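Local coordinates for protein MGS-M4 (Unidentified, PDB 4Q3M) that probably catalyses the nicotinamide-dependent reduction of carbonyl compounds as a TIM-barrel aldo-keto reductase whose natural substrate is unknown, at residues I15-F20 against Y28-A33; M144-M147 against P153-V156; S189-D194 against K263-E268. All coordinates share one frame; numbering follows the deposited sequence.

Overall arrangement
From the N terminus, contact 1 comes first: strand 17-18 runs through a short loop into helix 26-37, which turns back to cover the strand, so 15-20 meets 28-33 within the first beta-alpha unit of the barrel. Contact 2 closes an even shorter connection, between helix 140-149 and the proline-rich approach to strand 156-160, on the opposite side of the chain's centre, with centres about 28 Å apart. Contact 3 spans far more sequence, bringing 263-268, after the last helix, against 189-194, just beyond strand 180-184. The three follow one another in series, without nesting or crossing, and none touches another.

Contact 1: residues I15-F20 against Y28-A33; sequences IGLGTF and YNAVKA
Leu17 reaches outward from the barrel wall and sets a single branch, CD2, on the backbone and side chains of Ala30 and Val31 in helix 26-37. Its CG stands anti to the backbone N (chi1 174°), which extends the side chain away from strand 17-18 and brings CD2 up to the helix surface. There Leu17 CD2 lies 3.4 Å from the carbonyl O of Ala30 and 3.7 Å from CA of Val31, so it rests on the helix backbone as well as on side chains. The flanking side chains complete the seat: CB of Ala30 and CG2 of Val31 are each 4.3 Å from Leu17 CD2. Ala30 directs its CB toward the strand, and its side chain, a single methyl, does not stand between the leucine and the helix backbone. Val31 points across the interface rather than into it; its branched side chain touches Leu17 through CG2 and also packs on Ile42 of strand 41-43 and on Val54 and Ala57 of helix 51-59. Leucine suits the strand position because it is long enough to span the gap between backbones, where the CA atoms of Leu17 and Val31 are 7.2 Å apart.

These elements belong to the first beta-alpha-beta unit of the TIM barrel, made of strand 17-18, helix 26-37 and strand 41-43. Backbone hydrogen bonds join Leu17 to His41 and Asp43 in the neighbouring strand, and the hydroxyl OG1 of Thr19 is hydrogen-bonded to the carbonyl O of Asp43.

The contact between strand and helix is therefore apolar and buried. The fit is between one leucine methyl and a helix face of alanine and valine, so it rests on shape and dispersion, while the polar bonds named here join Leu17 and Thr19 to the neighbouring strand 41-43.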
loop_
_atom_site.group_PDB
_atom_site.type_symbol
_atom_site.label_atom_id
_atom_site.label_comp_id
_atom_site.label_asym_id
_atom_site.label_seq_id
_atom_site.Cartn_x
_atom_site.Cartn_y
_atom_site.Cartn_z
ATOM N N ILE A 15 -5.564 21.836 11.735
ATOM C CA ILE A 15 -4.359 22.145 10.979
ATOM C C ILE A 15 -3.172 22.270 11.930
ATOM O O ILE A 15 -3.331 22.645 13.092
ATOM C CB ILE A 15 -4.513 23.441 10.150
ATOM C CG1 ILE A 15 -3.415 23.532 9.086
ATOM C CG2 ILE A 15 -4.519 24.672 11.049
ATOM C CD1 ILE A 15 -3.472 24.790 8.258
ATOM N N GLY A 16 -1.986 21.931 11.436
ATOM C CA GLY A 16 -0.778 22.024 12.231
ATOM C C GLY A 16 0.463 22.076 11.365
ATOM O O GLY A 16 0.419 21.745 10.181
ATOM N N LEU A 17 1.575 22.495 11.957
ATOM C CA LEU A 17 2.838 22.560 11.234
ATOM C C LEU A 17 3.537 21.208 11.221
ATOM O O LEU A 17 3.701 20.571 12.261
ATOM C CB LEU A 17 3.761 23.613 11.848
ATOM C CG LEU A 17 5.167 23.652 11.243
ATOM C CD1 LEU A 17 5.114 24.069 9.780
ATOM C CD2 LEU A 17 6.081 24.570 12.038
ATOM N N GLY A 18 3.945 20.773 10.034
ATOM C CA GLY A 18 4.726 19.560 9.902
ATOM C C GLY A 18 6.207 19.872 9.985
ATOM O O GLY A 18 6.674 20.860 9.417
ATOM N N THR A 19 6.946 19.035 10.703
ATOM C CA THR A 19 8.385 19.220 10.842
ATOM C C THR A 19 9.138 18.025 10.271
ATOM O O THR A 19 8.842 16.880 10.608
ATOM C CB THR A 19 8.793 19.417 12.315
ATOM O OG1 THR A 19 8.540 18.212 13.050
ATOM C CG2 THR A 19 8.013 20.564 12.939
ATOM N N PHE A 20 10.105 18.293 9.402
ATOM C CA PHE A 20 10.935 17.232 8.847
ATOM C C PHE A 20 12.374 17.374 9.329
ATOM O O PHE A 20 12.807 18.464 9.702
ATOM C CB PHE A 20 10.875 17.235 7.315
ATOM C CG PHE A 20 11.333 18.521 6.685
ATOM C CD1 PHE A 20 12.668 18.719 6.371
ATOM C CD2 PHE A 20 10.425 19.527 6.396
ATOM C CE1 PHE A 20 13.091 19.898 5.787
ATOM C CE2 PHE A 20 10.843 20.709 5.813
ATOM C CZ PHE A 20 12.177 20.893 5.507
ATOM N N TYR A 28 13.620 25.204 14.435
ATOM C CA TYR A 28 13.311 26.181 15.474
ATOM C C TYR A 28 12.572 27.386 14.900
ATOM O O TYR A 28 11.534 27.793 15.422
ATOM C CB TYR A 28 14.593 26.637 16.177
ATOM C CG TYR A 28 14.404 27.826 17.093
ATOM C CD1 TYR A 28 13.943 27.661 18.392
ATOM C CD2 TYR A 28 14.690 29.115 16.659
ATOM C CE1 TYR A 28 13.768 28.745 19.232
ATOM C CE2 TYR A 28 14.518 30.205 17.491
ATOM C CZ TYR A 28 14.056 30.015 18.776
ATOM O OH TYR A 28 13.883 31.096 19.608
ATOM N N ASN A 29 13.119 27.953 13.829
ATOM C CA ASN A 29 12.529 29.126 13.195
ATOM C C ASN A 29 11.139 28.848 12.636
ATOM O O ASN A 29 10.235 29.672 12.766
ATOM C CB ASN A 29 13.438 29.643 12.078
ATOM C CG ASN A 29 14.713 30.269 12.606
ATOM O OD1 ASN A 29 14.745 30.800 13.716
ATOM N ND2 ASN A 29 15.774 30.212 11.810
ATOM N N ALA A 30 10.978 27.683 12.017
ATOM C CA ALA A 30 9.716 27.308 11.388
ATOM C C ALA A 30 8.576 27.234 12.399
ATOM O O ALA A 30 7.471 27.707 12.132
ATOM C CB ALA A 30 9.865 25.980 10.662
ATOM N N VAL A 31 8.853 26.640 13.556
ATOM C CA VAL A 31 7.847 26.480 14.601
ATOM C C VAL A 31 7.289 27.823 15.064
ATOM O O VAL A 31 6.074 28.008 15.131
ATOM C CB VAL A 31 8.414 25.720 15.819
ATOM C CG1 VAL A 31 7.461 25.813 17.001
ATOM C CG2 VAL A 31 8.679 24.267 15.460
ATOM N N LYS A 32 8.179 28.763 15.369
ATOM C CA LYS A 32 7.756 30.077 15.844
ATOM C C LYS A 32 7.115 30.900 14.732
ATOM O O LYS A 32 6.131 31.603 14.963
ATOM C CB LYS A 32 8.934 30.842 16.443
ATOM C CG LYS A 32 8.547 32.193 17.015
ATOM C CD LYS A 32 8.864 32.270 18.495
ATOM C CE LYS A 32 10.335 32.005 18.746
ATOM N NZ LYS A 32 10.687 32.206 20.173
ATOM N N ALA A 33 7.675 30.813 13.528
ATOM C CA ALA A 33 7.105 31.494 12.370
ATOM C C ALA A 33 5.682 31.004 12.125
ATOM O O ALA A 33 4.845 31.730 11.589
ATOM C CB ALA A 33 7.966 31.270 11.137
#

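Contact 2: residues M144-M147 against P153-V156; sequences MYLM and PPMV
Pro154 fits its ring against the side chains of Leu146 and Met147, at the point in the TIM barrel where the chain leaves helix 140-149 and turns back toward strand 156-160. It buries more surface here than any other residue of the two segments, its CB directed toward the helix. The ring works through two adjacent carbons: CG is taken by the leucine and CD by the methionine.

Leu146 meets the proline with the inner part of its side chain as well as a branch. Leu146 CB lies 3.9 Å and its CD2 4.0 Å from Pro154 CG, so the proline carbon sits against the leucine from root to branch. Leucine is apt here because there are other apolar surfaces to cover as well: its side chain also touches Val135 of strand 133-136 and Phe138 in the loop that follows.

Met147, one residue further along the helix, points across the interface at its root but curls back. CG is anti to the carbonyl carbon (chi1 -67°), and further bends at chi2 and chi3 swing the thioether to the proline. A flexible, unbranched chain can make such a turn, and Met147 also packs on Tyr173 of helix 168-176.

A proline suits the approach to the strand for two reasons: its rigid ring gives a compact apolar surface, and its backbone N carries no hydrogen that would need an acceptor in this buried place. Nearby on the helix, Met144 packs against Met144 of the second subunit, so the same helix contributes to the dimer. On the methionine's side, the contact comes down to sulfur on a methylene, Met147 SD standing 4.0 Å from Pro154 CD.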
loop_
_atom_site.group_PDB
_atom_site.type_symbol
_atom_site.label_atom_id
_atom_site.label_comp_id
_atom_site.label_asym_id
_atom_site.label_seq_id
_atom_site.Cartn_x
_atom_site.Cartn_y
_atom_site.Cartn_z
ATOM N N MET A 144 -7.681 -3.120 13.111
ATOM C CA MET A 144 -8.599 -4.141 13.612
ATOM C C MET A 144 -8.015 -4.863 14.821
ATOM O O MET A 144 -8.736 -5.212 15.757
ATOM C CB MET A 144 -8.941 -5.157 12.516
ATOM C CG MET A 144 -9.701 -4.574 11.335
ATOM S SD MET A 144 -10.525 -5.811 10.311
ATOM C CE MET A 144 -9.128 -6.744 9.699
ATOM N N TYR A 145 -6.704 -5.079 14.796
ATOM C CA TYR A 145 -6.017 -5.751 15.890
ATOM C C TYR A 145 -6.011 -4.890 17.149
ATOM O O TYR A 145 -6.213 -5.394 18.254
ATOM C CB TYR A 145 -4.585 -6.106 15.485
ATOM C CG TYR A 145 -3.835 -6.908 16.524
ATOM C CD1 TYR A 145 -3.997 -8.285 16.616
ATOM C CD2 TYR A 145 -2.964 -6.289 17.412
ATOM C CE1 TYR A 145 -3.314 -9.022 17.565
ATOM C CE2 TYR A 145 -2.277 -7.019 18.363
ATOM C CZ TYR A 145 -2.455 -8.384 18.435
ATOM O OH TYR A 145 -1.771 -9.113 19.381
ATOM N N LEU A 146 -5.700 -3.632 16.988
ATOM C CA LEU A 146 -5.752 -2.690 18.064
ATOM C C LEU A 146 -7.175 -2.434 18.629
ATOM O O LEU A 146 -7.344 -2.355 19.816
ATOM C CB LEU A 146 -5.072 -1.413 17.604
ATOM C CG LEU A 146 -3.830 -0.932 18.323
ATOM C CD1 LEU A 146 -2.873 -2.058 18.620
ATOM C CD2 LEU A 146 -3.139 0.098 17.493
ATOM N N MET A 147 -8.177 -2.324 17.762
ATOM C CA MET A 147 -9.575 -2.193 18.161
ATOM C C MET A 147 -10.011 -3.375 19.018
ATOM O O MET A 147 -10.764 -3.219 19.979
ATOM C CB MET A 147 -10.483 -2.080 16.933
ATOM C CG MET A 147 -10.301 -0.803 16.131
ATOM S SD MET A 147 -10.598 0.680 17.110
ATOM C CE MET A 147 -12.303 0.428 17.595
ATOM N N PRO A 153 -9.068 2.502 23.179
ATOM C CA PRO A 153 -9.120 2.496 21.711
ATOM C C PRO A 153 -8.339 3.637 21.061
ATOM O O PRO A 153 -8.334 4.749 21.589
ATOM C CB PRO A 153 -10.617 2.634 21.418
ATOM C CG PRO A 153 -11.282 2.041 22.609
ATOM C CD PRO A 153 -10.413 2.412 23.776
ATOM N N PRO A 154 -7.679 3.351 19.927
ATOM C CA PRO A 154 -6.913 4.330 19.146
ATOM C C PRO A 154 -7.731 5.573 18.819
ATOM O O PRO A 154 -8.921 5.467 18.519
ATOM C CB PRO A 154 -6.559 3.559 17.872
ATOM C CG PRO A 154 -6.526 2.138 18.302
ATOM C CD PRO A 154 -7.610 2.004 19.333
ATOM N N MET A 155 -7.095 6.736 18.878
ATOM C CA MET A 155 -7.799 7.996 18.689
ATOM C C MET A 155 -7.408 8.671 17.380
ATOM O O MET A 155 -8.201 9.408 16.792
ATOM C CB MET A 155 -7.525 8.934 19.867
ATOM C CG MET A 155 -7.753 8.292 21.227
ATOM S SD MET A 155 -7.299 9.360 22.605
ATOM C CE MET A 155 -7.591 8.263 23.991
ATOM N N VAL A 156 -6.183 8.419 16.926
ATOM C CA VAL A 156 -5.662 9.057 15.721
ATOM C C VAL A 156 -4.862 8.078 14.863
ATOM O O VAL A 156 -4.063 7.297 15.381
ATOM C CB VAL A 156 -4.763 10.271 16.072
ATOM C CG1 VAL A 156 -4.040 10.794 14.836
ATOM C CG2 VAL A 156 -5.579 11.379 16.725
#

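Contact 3: residues S189-D194 against K263-E268; sequences SHQIKD and KKIFTE. With SO4 (sulfate ion), chain G.
Ile265 turns one methyl, CG2, to two aromatic rings at once: the imidazole of His190 across the contact and the phenyl ring of its own neighbour Phe266. The setting is the rim of a TIM barrel, where the loop after strand 180-184 meets the C-terminal tail. Ile265 CG2 comes to 3.5 Å from His190 NE2, obliquely to that ring, and stands 4.1 Å above one face of the Phe266 ring, offset toward its rim.

The other branch of Ile265 goes to Gln191. With CG1 anti to the carbonyl carbon (chi1 -58°), Ile265 CD1 extends to 3.9 Å from Gln191 CB, meeting the aliphatic root of the glutamine. Cutting Ile265 back to an alanine removes both branches, which would probably open a gap beside the aliphatic root of Gln191 and set the imidazole free to turn.

Phe266 in turn offers its ring edge to Ser189, whose CB is 3.7 Å from Phe266 CZ. Glu160 is hydrogen-bonded to the backbone N of Ile265 and of Phe266 and forms a salt bridge with Lys264, which probably helps hold this part of the tail in place.

A sulfate, probably from the crystallisation liquor, is bound by the backbone N of Leu187 and Lys230, consistent with the site for a cofactor phosphate in related reductases. A further N-H comes from Ser189, whose N donates to sulfate O4 at 2.8 Å.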
loop_
_atom_site.group_PDB
_atom_site.type_symbol
_atom_site.label_atom_id
_atom_site.label_comp_id
_atom_site.label_asym_id
_atom_site.label_seq_id
_atom_site.Cartn_x
_atom_site.Cartn_y
_atom_site.Cartn_z
ATOM N N SER A 189 4.536 15.849 -0.526
ATOM C CA SER A 189 5.943 15.872 -0.118
ATOM C C SER A 189 6.905 16.219 -1.253
ATOM O O SER A 189 6.709 17.199 -1.970
ATOM C CB SER A 189 6.335 14.523 0.490
ATOM O OG SER A 189 7.708 14.504 0.842
ATOM N N HIS A 190 7.941 15.398 -1.413
ATOM C CA HIS A 190 8.967 15.622 -2.429
ATOM C C HIS A 190 8.412 15.464 -3.843
ATOM O O HIS A 190 9.053 15.858 -4.816
ATOM C CB HIS A 190 10.144 14.668 -2.217
ATOM C CG HIS A 190 9.781 13.221 -2.337
ATOM N ND1 HIS A 190 9.828 12.538 -3.534
ATOM C CD2 HIS A 190 9.363 12.327 -1.410
ATOM C CE1 HIS A 190 9.455 11.287 -3.338
ATOM N NE2 HIS A 190 9.168 11.132 -2.058
ATOM N N GLN A 191 7.223 14.880 -3.949
ATOM C CA GLN A 191 6.515 14.806 -5.221
ATOM C C GLN A 191 5.596 16.013 -5.371
ATOM O O GLN A 191 4.476 15.903 -5.870
ATOM C CB GLN A 191 5.716 13.505 -5.326
ATOM C CG GLN A 191 6.579 12.261 -5.444
ATOM C CD GLN A 191 7.430 12.264 -6.700
ATOM O OE1 GLN A 191 8.641 12.049 -6.643
ATOM N NE2 GLN A 191 6.799 12.511 -7.842
ATOM N N ILE A 192 6.093 17.166 -4.934
ATOM C CA ILE A 192 5.351 18.423 -4.961
ATOM C C ILE A 192 4.920 18.809 -6.380
ATOM O O ILE A 192 3.955 19.550 -6.566
ATOM C CB ILE A 192 6.203 19.566 -4.342
ATOM C CG1 ILE A 192 5.392 20.859 -4.202
ATOM C CG2 ILE A 192 7.470 19.799 -5.157
ATOM C CD1 ILE A 192 4.206 20.742 -3.274
ATOM N N LYS A 193 5.624 18.281 -7.378
ATOM C CA LYS A 193 5.415 18.688 -8.764
ATOM C C LYS A 193 4.084 18.225 -9.353
ATOM O O LYS A 193 3.416 18.995 -10.043
ATOM C CB LYS A 193 6.563 18.185 -9.639
ATOM C CG LYS A 193 7.564 19.270 -10.004
ATOM C CD LYS A 193 8.473 18.834 -11.140
ATOM C CE LYS A 193 9.363 17.675 -10.728
ATOM N NZ LYS A 193 9.971 17.003 -11.910
ATOM N N ASP A 194 3.702 16.976 -9.095
ATOM C CA ASP A 194 2.449 16.440 -9.630
ATOM C C ASP A 194 1.245 17.257 -9.174
ATOM O O ASP A 194 0.275 17.418 -9.914
ATOM C CB ASP A 194 2.264 14.978 -9.218
ATOM C CG ASP A 194 2.849 14.009 -10.225
ATOM O OD1 ASP A 194 2.342 13.959 -11.367
ATOM O OD2 ASP A 194 3.808 13.292 -9.875
ATOM N N LYS A 263 -1.570 6.218 -6.454
ATOM C CA LYS A 263 -0.124 6.038 -6.424
ATOM C C LYS A 263 0.435 6.464 -5.070
ATOM O O LYS A 263 0.635 7.651 -4.815
ATOM C CB LYS A 263 0.546 6.832 -7.549
ATOM C CG LYS A 263 2.066 6.762 -7.540
ATOM C CD LYS A 263 2.671 7.638 -8.627
ATOM C CE LYS A 263 2.507 7.011 -10.002
ATOM N NZ LYS A 263 3.352 5.794 -10.163
ATOM N N LYS A 264 0.675 5.485 -4.203
ATOM C CA LYS A 264 1.202 5.756 -2.872
ATOM C C LYS A 264 2.683 6.111 -2.938
ATOM O O LYS A 264 3.474 5.406 -3.563
ATOM C CB LYS A 264 0.984 4.550 -1.955
ATOM C CG LYS A 264 1.467 4.758 -0.531
ATOM C CD LYS A 264 0.856 3.733 0.412
ATOM C CE LYS A 264 1.403 3.885 1.822
ATOM N NZ LYS A 264 1.275 5.283 2.319
ATOM N N ILE A 265 3.052 7.210 -2.288
ATOM C CA ILE A 265 4.422 7.704 -2.339
ATOM C C ILE A 265 5.340 6.974 -1.363
ATOM O O ILE A 265 6.428 6.533 -1.733
ATOM C CB ILE A 265 4.484 9.216 -2.041
ATOM C CG1 ILE A 265 3.625 9.993 -3.040
ATOM C CG2 ILE A 265 5.923 9.711 -2.075
ATOM C CD1 ILE A 265 3.593 11.484 -2.787
ATOM N N PHE A 266 4.896 6.841 -0.118
ATOM C CA PHE A 266 5.754 6.312 0.936
ATOM C C PHE A 266 5.620 4.802 1.120
ATOM O O PHE A 266 4.766 4.162 0.504
ATOM C CB PHE A 266 5.465 7.033 2.252
ATOM C CG PHE A 266 5.831 8.489 2.228
ATOM C CD1 PHE A 266 7.134 8.892 2.468
ATOM C CD2 PHE A 266 4.877 9.453 1.948
ATOM C CE1 PHE A 266 7.478 10.232 2.439
ATOM C CE2 PHE A 266 5.214 10.793 1.917
ATOM C CZ PHE A 266 6.516 11.183 2.163
ATOM N N THR A 267 6.481 4.254 1.975
ATOM C CA THR A 267 6.610 2.813 2.189
ATOM C C THR A 267 5.277 2.107 2.425
ATOM O O THR A 267 4.440 2.581 3.192
ATOM C CB THR A 267 7.533 2.522 3.388
ATOM O OG1 THR A 267 8.746 3.275 3.255
ATOM C CG2 THR A 267 7.862 1.036 3.473
ATOM N N GLU A 268 5.091 0.976 1.749
ATOM C CA GLU A 268 3.889 0.166 1.905
ATOM C C GLU A 268 3.761 -0.299 3.354
ATOM O O GLU A 268 4.760 -0.626 3.996
ATOM C CB GLU A 268 3.919 -1.028 0.946
ATOM C CG GLU A 268 2.550 -1.594 0.592
ATOM C CD GLU A 268 1.980 -2.485 1.679
ATOM O OE1 GLU A 268 2.767 -3.197 2.338
ATOM O OE2 GLU A 268 0.746 -2.471 1.874
HETATM S S SO4 G . 4.121 18.091 2.636
HETATM O O1 SO4 G . 5.286 18.779 2.088
HETATM O O2 SO4 G . 4.547 17.169 3.684
HETATM O O3 SO4 G . 3.200 19.074 3.200
HETATM O O4 SO4 G . 3.452 17.347 1.572
#